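Local coordinates for protein dTDP-glucose 4,6-dehydratase (Klebsiella pneumoniae, PDB 5U4Q) that probably catalyses an NAD-dependent conversion of a nucleotide sugar, such as the dehydration of dTDP-glucose to dTDP-4-keto-6-deoxyglucose, at residues A[136-139]-A[144-147]. Sequence-based numbering, arbitrary orientation. Where two conformers were deposited one is given.
Sequences NRKM and EDSV
Asp145 faces Lys138 across a loop that closes on itself through polar groups, a worked example of how a segment without helix or strand can hold a defined shape. The lysine chain starts with CG anti to its backbone N (chi1 -179°) and then bends at chi2 and chi3, which turns its amine in to the oxygens of the carboxylate. There Lys138 NZ forms a salt bridge with Asp145 OD1 at 2.8 Å, approaching on the syn side and slightly out of the carboxylate plane, while its bond to Asp145 OD2 at 3.1 Å is weak. The amine also donates to Pro140 O, and Asp145 OD2 accepts from Ser142 N, so both charged groups are tied to the residues between the segments. A water donates 2.7 Å bonds to Asp145 OD2 and Lys138 O.

Next along the chain, Ser146 offers its carbonyl to the amide of Asn136. Asn136 ND2 reaches Ser146 O at 2.8 Å, almost straight at the hydrogen (167°) and within the amide plane. A second water bridges the side chains, donating to Asn136 OD1 at 3.0 Å and lying 2.8 Å from Ser146 OG.

Both segments belong to the loop between strand 123-129 and helix 153-172 of the Rossmann-type domain. Val246 of the second subunit packs on Asn136 and Ser146, and Glu247 of that subunit accepts from the backbone N of Arg137 and Lys138. A charge pair and a directional amide bond thus hold Lys138 and Asn136 against 145-146, which probably limits the movement of a loop that also meets the second subunit.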
ATOM      1  N   ASN A 136     -12.022   6.497  -9.914  1.00 22.49           N
ATOM      2  CA  ASN A 136     -12.401   7.907 -10.069  1.00 22.09           C
ATOM      3  C   ASN A 136     -12.853   8.225 -11.493  1.00 24.18           C
ATOM      4  O   ASN A 136     -12.280   7.722 -12.463  1.00 23.77           O
ATOM      5  CB  ASN A 136     -11.242   8.866  -9.769  1.00 22.33           C
ATOM      6  CG  ASN A 136     -10.793   8.846  -8.320  1.00 22.68           C
ATOM      7  OD1 ASN A 136     -11.089   7.916  -7.554  1.00 25.04           O
ATOM      8  ND2 ASN A 136     -10.025   9.861  -7.948  1.00 21.03           N
ATOM      9  N   ARG A 137     -13.883   9.066 -11.604  0.50 27.36           N
ATOM     10  CA  ARG A 137     -14.423   9.493 -12.901  0.50 29.14           C
ATOM     11  C   ARG A 137     -14.390  11.009 -13.143  0.50 27.10           C
ATOM     12  O   ARG A 137     -14.428  11.439 -14.288  0.50 28.92           O
ATOM     13  CB  ARG A 137     -15.849   8.952 -13.084  0.50 32.13           C
ATOM     14  CG  ARG A 137     -15.880   7.596 -13.775  0.50 35.11           C
ATOM     15  CD  ARG A 137     -17.198   6.859 -13.596  0.50 39.58           C
ATOM     16  NE  ARG A 137     -17.234   6.155 -12.319  0.50 42.39           N
ATOM     17  CZ  ARG A 137     -18.183   5.303 -11.954  0.50 42.03           C
ATOM     18  NH1 ARG A 137     -18.106   4.714 -10.774  0.50 42.60           N
ATOM     19  NH2 ARG A 137     -19.201   5.038 -12.762  0.50 43.80           N
ATOM     20  N   LYS A 138     -14.301  11.806 -12.079  1.00 26.79           N
ATOM     21  CA  LYS A 138     -14.266  13.272 -12.221  1.00 27.12           C
ATOM     22  C   LYS A 138     -12.964  13.706 -12.888  1.00 27.82           C
ATOM     23  O   LYS A 138     -11.876  13.383 -12.391  1.00 28.20           O
ATOM     24  CB  LYS A 138     -14.397  13.955 -10.857  1.00 28.97           C
ATOM     25  CG  LYS A 138     -14.403  15.482 -10.937  1.00 29.40           C
ATOM     26  CD  LYS A 138     -13.461  16.150  -9.934  1.00 35.23           C
ATOM     27  CE  LYS A 138     -12.032  15.654 -10.128  1.00 32.20           C
ATOM     28  NZ  LYS A 138     -10.938  16.554  -9.692  1.00 31.19           N
HETATM   29  N   MSE A 139     -13.073  14.415 -14.015  1.00 26.83           N
HETATM   30  CA  MSE A 139     -11.905  14.925 -14.748  1.00 27.03           C
HETATM   31  C   MSE A 139     -11.796  16.421 -14.574  1.00 28.17           C
HETATM   32  O   MSE A 139     -12.816  17.094 -14.410  1.00 29.39           O
HETATM   33  CB  MSE A 139     -12.031  14.679 -16.241  1.00 28.77           C
HETATM   34  CG  MSE A 139     -12.198  13.214 -16.587  1.00 28.39           C
HETATM   35 SE   MSE A 139     -10.645  12.190 -15.939  1.00 29.86          SE
HETATM   36  CE  MSE A 139     -11.396  10.409 -16.344  1.00 30.94           C
ATOM     37  N   GLU A 144      -5.794  16.550  -5.523  1.00 18.99           N
ATOM     38  CA  GLU A 144      -6.754  16.826  -4.452  1.00 20.92           C
ATOM     39  C   GLU A 144      -7.790  15.683  -4.313  1.00 21.71           C
ATOM     40  O   GLU A 144      -8.493  15.621  -3.293  1.00 21.14           O
ATOM     41  CB  GLU A 144      -7.533  18.114  -4.752  1.00 24.80           C
ATOM     42  CG  GLU A 144      -6.693  19.362  -4.724  1.00 27.30           C
ATOM     43  CD  GLU A 144      -7.431  20.567  -5.261  1.00 34.01           C
ATOM     44  OE1 GLU A 144      -8.662  20.490  -5.450  1.00 43.50           O
ATOM     45  OE2 GLU A 144      -6.767  21.595  -5.504  1.00 42.99           O
ATOM     46  N   ASP A 145      -7.879  14.811  -5.325  1.00 18.53           N
ATOM     47  CA  ASP A 145      -8.880  13.745  -5.404  1.00 19.42           C
ATOM     48  C   ASP A 145      -8.564  12.572  -4.492  1.00 22.49           C
ATOM     49  O   ASP A 145      -7.402  12.334  -4.151  1.00 20.81           O
ATOM     50  CB  ASP A 145      -9.033  13.201  -6.824  1.00 22.35           C
ATOM     51  CG  ASP A 145      -9.401  14.276  -7.850  1.00 21.58           C
ATOM     52  OD1 ASP A 145      -9.819  15.390  -7.450  1.00 23.75           O
ATOM     53  OD2 ASP A 145      -9.254  13.985  -9.064  1.00 24.23           O
ATOM     54  N   SER A 146      -9.609  11.841  -4.101  1.00 22.95           N
ATOM     55  CA  SER A 146      -9.409  10.647  -3.298  1.00 22.47           C
ATOM     56  C   SER A 146      -8.792   9.593  -4.191  1.00 22.67           C
ATOM     57  O   SER A 146      -9.019   9.557  -5.403  1.00 24.23           O
ATOM     58  CB  SER A 146     -10.728  10.157  -2.693  1.00 26.43           C
ATOM     59  OG  SER A 146     -11.622   9.737  -3.692  1.00 28.71           O
ATOM     60  N   VAL A 147      -7.943   8.762  -3.593  1.00 21.02           N
ATOM     61  CA  VAL A 147      -7.243   7.701  -4.298  1.00 20.23           C
ATOM     62  C   VAL A 147      -7.271   6.463  -3.383  1.00 20.56           C
ATOM     63  O   VAL A 147      -6.240   5.900  -3.030  1.00 22.73           O
ATOM     64  CB  VAL A 147      -5.810   8.159  -4.680  1.00 23.18           C
ATOM     65  CG1 VAL A 147      -5.876   9.170  -5.818  1.00 23.89           C
ATOM     66  CG2 VAL A 147      -5.092   8.791  -3.505  1.00 21.89           C
TER
HETATM   67  O   HOH W   1     -11.132  12.245 -10.055  1.00 22.53           O
HETATM   68  O   HOH W   2     -11.103   7.121  -4.626  1.00 26.76           O